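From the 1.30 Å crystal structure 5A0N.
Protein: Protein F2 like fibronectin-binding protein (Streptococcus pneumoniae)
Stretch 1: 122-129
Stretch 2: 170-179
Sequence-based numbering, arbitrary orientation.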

ATOM      1  N   ASP A 122       6.872   3.114 -17.027  1.00 11.87           N
ATOM      2  CA  ASP A 122       7.825   4.209 -16.810  1.00 12.48           C
ATOM      3  C   ASP A 122       7.114   5.528 -16.458  1.00 11.82           C
ATOM      4  O   ASP A 122       7.429   6.600 -16.978  1.00 13.43           O
ATOM      5  CB  ASP A 122       8.765   4.377 -18.007  1.00 15.27           C
ATOM      6  CG  ASP A 122       9.975   3.501 -17.908  1.00 23.03           C
ATOM      7  OD1 ASP A 122      10.555   3.433 -16.808  1.00 24.13           O
ATOM      8  OD2 ASP A 122      10.336   2.906 -18.928  1.00 34.22           O
ATOM      9  N   ILE A 123       6.207   5.440 -15.499  1.00  9.92           N
ATOM     10  CA  ILE A 123       5.549   6.618 -14.967  1.00 10.35           C
ATOM     11  C   ILE A 123       6.541   7.482 -14.209  1.00 10.29           C
ATOM     12  O   ILE A 123       6.496   8.714 -14.298  1.00 11.32           O
ATOM     13  CB  ILE A 123       4.349   6.224 -14.095  1.00  9.61           C
ATOM     14  CG1 ILE A 123       3.313   5.515 -14.988  1.00 10.10           C
ATOM     15  CG2 ILE A 123       3.771   7.422 -13.370  1.00 11.30           C
ATOM     16  CD1 ILE A 123       2.170   4.898 -14.241  1.00 12.44           C
ATOM     17  N   VAL A 124       7.380   6.849 -13.382  1.00 10.54           N
ATOM     18  CA  VAL A 124       8.290   7.645 -12.560  1.00 11.75           C
ATOM     19  C   VAL A 124       9.250   8.496 -13.394  1.00 11.39           C
ATOM     20  O   VAL A 124       9.414   9.688 -13.123  1.00 12.99           O
ATOM     21  CB  VAL A 124       9.026   6.769 -11.551  1.00 12.95           C
ATOM     22  CG1 VAL A 124      10.141   7.561 -10.846  1.00 13.77           C
ATOM     23  CG2 VAL A 124       8.047   6.223 -10.528  1.00 13.73           C
ATOM     24  N   LYS A 125       9.848   7.918 -14.440  1.00 13.09           N
ATOM     25  CA  LYS A 125      10.718   8.713 -15.307  1.00 13.74           C
ATOM     26  C   LYS A 125       9.981   9.903 -15.900  1.00 13.08           C
ATOM     27  O   LYS A 125      10.513  10.999 -15.996  1.00 16.55           O
ATOM     28  CB  LYS A 125      11.230   7.889 -16.495  1.00 20.79           C
ATOM     29  CG  LYS A 125      12.379   6.958 -16.239  1.00 26.01           C
ATOM     30  CD  LYS A 125      12.908   6.407 -17.554  1.00 27.98           C
ATOM     31  N   ARG A 126       8.741   9.690 -16.321  1.00 11.82           N
ATOM     32  CA  ARG A 126       7.986  10.784 -16.945  1.00 11.44           C
ATOM     33  C   ARG A 126       7.556  11.860 -15.952  1.00 12.50           C
ATOM     34  O   ARG A 126       7.468  13.016 -16.316  1.00 16.19           O
ATOM     35  CB  ARG A 126       6.767  10.207 -17.687  1.00 11.30           C
ATOM     36  CG  ARG A 126       7.175   9.390 -18.911  1.00 10.87           C
ATOM     37  CD  ARG A 126       5.977   8.892 -19.648  1.00 11.81           C
ATOM     38  NE  ARG A 126       5.332   7.779 -18.968  1.00 10.61           N
ATOM     39  CZ  ARG A 126       4.053   7.432 -19.070  1.00 10.43           C
ATOM     40  NH1 ARG A 126       3.171   8.165 -19.751  1.00 11.76           N
ATOM     41  NH2 ARG A 126       3.679   6.337 -18.466  1.00 11.04           N
ATOM     42  N   ALA A 127       7.229  11.468 -14.714  1.00 10.69           N
ATOM     43  CA  ALA A 127       6.707  12.420 -13.729  1.00 12.35           C
ATOM     44  C   ALA A 127       7.772  13.085 -12.871  1.00 12.44           C
ATOM     45  O   ALA A 127       7.635  14.277 -12.549  1.00 16.00           O
ATOM     46  CB  ALA A 127       5.667  11.726 -12.846  1.00 12.56           C
ATOM     47  N   TRP A 128       8.771  12.301 -12.467  1.00 12.77           N
ATOM     48  CA  TRP A 128       9.848  12.777 -11.571  1.00 13.56           C
ATOM     49  C   TRP A 128      11.220  12.814 -12.234  1.00 15.26           C
ATOM     50  O   TRP A 128      12.161  13.310 -11.630  1.00 17.37           O
ATOM     51  CB  TRP A 128       9.931  11.946 -10.257  1.00 13.18           C
ATOM     52  CG  TRP A 128       8.836  12.227  -9.321  1.00 11.92           C
ATOM     53  CD1 TRP A 128       8.781  13.235  -8.399  1.00 12.56           C
ATOM     54  CD2 TRP A 128       7.603  11.501  -9.189  1.00 10.53           C
ATOM     55  NE1 TRP A 128       7.572  13.191  -7.725  1.00 12.83           N
ATOM     56  CE2 TRP A 128       6.837  12.142  -8.210  1.00 12.29           C
ATOM     57  CE3 TRP A 128       7.078  10.386  -9.827  1.00 11.03           C
ATOM     58  CZ2 TRP A 128       5.572  11.696  -7.859  1.00 11.35           C
ATOM     59  CZ3 TRP A 128       5.820   9.945  -9.468  1.00 11.30           C
ATOM     60  CH2 TRP A 128       5.083  10.596  -8.515  1.00 11.63           C
ATOM     61  N   GLY A 129      11.367  12.273 -13.440  1.00 15.81           N
ATOM     62  CA  GLY A 129      12.670  12.255 -14.099  1.00 17.46           C
ATOM     63  C   GLY A 129      13.594  11.368 -13.293  1.00 18.45           C
ATOM     64  O   GLY A 129      13.273  10.206 -13.003  1.00 25.40           O
ATOM     65  N   PRO A 170       2.765  18.902  -8.209  1.00 12.31           N
ATOM     66  CA  PRO A 170       2.507  18.837  -9.645  1.00 11.95           C
ATOM     67  C   PRO A 170       2.924  17.486 -10.254  1.00 11.51           C
ATOM     68  O   PRO A 170       2.250  16.967 -11.146  1.00 11.96           O
ATOM     69  CB  PRO A 170       3.381  19.981 -10.200  1.00 15.06           C
ATOM     70  CG  PRO A 170       3.511  20.941  -9.066  1.00 16.90           C
ATOM     71  CD  PRO A 170       3.560  20.096  -7.831  1.00 14.64           C
ATOM     72  N   GLN A 171       4.040  16.931  -9.796  1.00 10.89           N
ATOM     73  CA  GLN A 171       4.524  15.638 -10.307  1.00 10.26           C
ATOM     74  C   GLN A 171       3.555  14.526  -9.926  1.00  9.12           C
ATOM     75  O   GLN A 171       3.286  13.620 -10.736  1.00  9.51           O
ATOM     76  CB  GLN A 171       5.903  15.311  -9.737  1.00 11.23           C
ATOM     77  CG  GLN A 171       6.970  16.285 -10.151  1.00 14.44           C
ATOM     78  CD  GLN A 171       7.037  17.563  -9.320  1.00 15.58           C
ATOM     79  OE1 GLN A 171       6.391  17.720  -8.292  1.00 17.32           O
ATOM     80  NE2 GLN A 171       7.867  18.481  -9.780  1.00 26.19           N
ATOM     81  N   GLN A 172       3.011  14.570  -8.709  1.00  8.56           N
ATOM     82  CA  GLN A 172       1.974  13.585  -8.327  1.00  8.44           C
ATOM     83  C   GLN A 172       0.739  13.659  -9.208  1.00  7.94           C
ATOM     84  O   GLN A 172       0.173  12.619  -9.556  1.00  8.96           O
ATOM     85  CB  GLN A 172       1.580  13.761  -6.868  1.00  9.78           C
ATOM     86  CG  GLN A 172       2.628  13.231  -5.898  1.00 10.06           C
ATOM     87  CD  GLN A 172       2.214  13.406  -4.465  1.00 10.39           C
ATOM     88  OE1 GLN A 172       1.902  14.522  -4.054  1.00 10.51           O
ATOM     89  NE2 GLN A 172       2.225  12.336  -3.705  1.00 10.24           N
ATOM     90  N   LYS A 173       0.296  14.875  -9.495  1.00  8.91           N
ATOM     91  CA  LYS A 173      -0.876  15.050 -10.343  1.00  9.19           C
ATOM     92  C   LYS A 173      -0.634  14.435 -11.731  1.00  9.78           C
ATOM     93  O   LYS A 173      -1.492  13.746 -12.286  1.00  9.99           O
ATOM     94  CB  LYS A 173      -1.271  16.512 -10.435  1.00 10.33           C
ATOM     95  CG  LYS A 173      -1.751  17.067  -9.101  1.00 10.82           C
ATOM     96  CD  LYS A 173      -2.006  18.556  -9.179  1.00 13.68           C
ATOM     97  CE  LYS A 173      -2.398  19.142  -7.837  1.00 15.67           C
ATOM     98  NZ  LYS A 173      -2.492  20.607  -7.908  1.00 19.72           N
ATOM     99  N   LYS A 174       0.557  14.664 -12.295  1.00  8.99           N
ATOM    100  CA  LYS A 174       0.915  14.073 -13.584  1.00  9.42           C
ATOM    101  C   LYS A 174       0.941  12.553 -13.470  1.00  9.13           C
ATOM    102  O   LYS A 174       0.410  11.844 -14.332  1.00 10.11           O
ATOM    103  CB  LYS A 174       2.256  14.597 -14.080  1.00 11.22           C
ATOM    104  CG  LYS A 174       2.283  16.096 -14.313  1.00 14.30           C
ATOM    105  CD  LYS A 174       3.648  16.572 -14.791  1.00 22.21           C
ATOM    106  CE  LYS A 174       3.585  18.062 -15.106  1.00 31.04           C
ATOM    107  NZ  LYS A 174       4.927  18.674 -15.260  1.00 42.20           N
ATOM    108  N   ALA A 175       1.564  12.029 -12.416  1.00  8.27           N
ATOM    109  CA  ALA A 175       1.642  10.594 -12.236  1.00  8.60           C
ATOM    110  C   ALA A 175       0.257   9.971 -12.138  1.00  8.34           C
ATOM    111  O   ALA A 175       0.049   8.866 -12.664  1.00  9.26           O
ATOM    112  CB  ALA A 175       2.442  10.251 -10.992  1.00  9.38           C
ATOM    113  N   LEU A 176      -0.671  10.620 -11.456  1.00  7.88           N
ATOM    114  CA  LEU A 176      -2.031  10.075 -11.328  1.00  8.18           C
ATOM    115  C   LEU A 176      -2.700   9.933 -12.703  1.00  7.48           C
ATOM    116  O   LEU A 176      -3.395   8.954 -12.952  1.00  8.39           O
ATOM    117  CB  LEU A 176      -2.848  10.947 -10.394  1.00  9.75           C
ATOM    118  CG  LEU A 176      -4.252  10.449 -10.057  1.00 10.36           C
ATOM    119  CD1 LEU A 176      -4.239   9.048  -9.497  1.00 12.62           C
ATOM    120  CD2 LEU A 176      -4.903  11.477  -9.136  1.00 13.56           C
ATOM    121  N   GLU A 177      -2.479  10.899 -13.579  1.00  7.91           N
ATOM    122  CA  GLU A 177      -3.040  10.830 -14.922  1.00  8.21           C
ATOM    123  C   GLU A 177      -2.419   9.687 -15.710  1.00  8.05           C
ATOM    124  O   GLU A 177      -3.086   9.023 -16.512  1.00  9.12           O
ATOM    125  CB  GLU A 177      -2.876  12.162 -15.638  1.00  8.99           C
ATOM    126  CG  GLU A 177      -3.676  13.233 -14.949  1.00 10.82           C
ATOM    127  CD  GLU A 177      -3.394  14.632 -15.388  1.00 19.11           C
ATOM    128  OE1 GLU A 177      -2.857  14.824 -16.446  1.00 28.91           O
ATOM    129  OE2 GLU A 177      -3.728  15.565 -14.640  1.00 24.25           O
ATOM    130  N   MET A 178      -1.117   9.477 -15.528  1.00  7.94           N
ATOM    131  CA  MET A 178      -0.461   8.350 -16.188  1.00  8.33           C
ATOM    132  C   MET A 178      -0.944   7.006 -15.647  1.00  7.56           C
ATOM    133  O   MET A 178      -1.208   6.088 -16.418  1.00  8.78           O
ATOM    134  CB  MET A 178       1.053   8.473 -16.097  1.00  8.74           C
ATOM    135  CG  MET A 178       1.591   9.716 -16.791  1.00 11.10           C
ATOM    136  SD  MET A 178       3.344   9.972 -16.353  1.00 20.02           S
ATOM    137  CE  MET A 178       3.587  11.682 -16.634  1.00 18.96           C
ATOM    138  N   ILE A 179      -1.064   6.897 -14.324  1.00  8.02           N
ATOM    139  CA  ILE A 179      -1.640   5.695 -13.727  1.00  8.47           C
ATOM    140  C   ILE A 179      -3.009   5.397 -14.356  1.00  8.43           C
ATOM    141  O   ILE A 179      -3.298   4.258 -14.735  1.00  8.64           O
ATOM    142  CB  ILE A 179      -1.813   5.839 -12.203  1.00  8.31           C
ATOM    143  CG1 ILE A 179      -0.453   5.845 -11.489  1.00  9.14           C
ATOM    144  CG2 ILE A 179      -2.718   4.757 -11.641  1.00  9.66           C
ATOM    145  CD1 ILE A 179      -0.513   6.374 -10.057  1.00 10.37           C
TER
HETATM  146  O   HOH W   1       7.052  16.433 -13.902  1.00 41.86           O
HETATM  147  O   HOH W   2       6.721  15.419  -6.051  1.00 19.33           O

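What fills the middle of the contact? Two helical segments run roughly antiparallel, at 145°, with axes 8.8 Å apart at their closest, and small side chains lie between them. The stretches bury 478 Å² between them, both sides summed, and Ile 123, Trp 128 and Ala 175 are buried overall. Ala 127 and Ala 175 both point their CA-to-CB bonds toward the opposing segment, and their CB atoms meet at 4.0 Å. With only a methyl on each, the backbones can come near: the CA atoms of Ala 127 and Ala 175 are 5.6 Å apart. CB of Ala 175 also meets CG2 of Ile 123 at 3.9 Å and CH2 of Trp 128 at 3.6 Å.

How do the longer apolar side chains extend this centre? Ile 123, one turn before Ala 127, points toward the second helix. Its CG1 lies 3.9 Å from CB of Met 178, and its CD1 lies 3.9 Å from CG1 of Ile 179. Met 178 has the largest area covered by the other stretch. Its unbranched chain, m at chi1 and t at chi2 and chi3, carries CE to 3.7 Å from CB of Arg 126 and 4.3 Å from CB of Ala 127. A flexible thioether suits this place, needing no polar partner.

What does the tryptophan add? The CA-to-CB bond of Trp 128 points sideways, yet its ring comes nearer to the second helix. CB of Gln 171 sits over one face, 3.7 Å from the centroid of the five-membered ring and 25° off the ring normal, a CH-pi contact. At the ring edge, CG of Gln 172 is 3.9 Å from CZ2 of Trp 128. The aliphatic parts of two glutamines thus pack against the indole.

How is the polar edge settled, with no direct hydrogen bond between the stretches? Water makes the links. One water accepts from NE1 of Trp 128 at 2.9 Å and donates to OE1 of Gln 171 at 3.2 Å, so the indole nitrogen is satisfied. Another donates to O of Ala 127 at 2.6 Å and accepts a weak bond from NZ of Lys 174 at 3.4 Å; the extended lysine leaves its amine at the exposed margin. Arg 126 lays one face of its guanidinium against CG of Met 178, while its NE donates to O of Asp 122 at 3.1 Å.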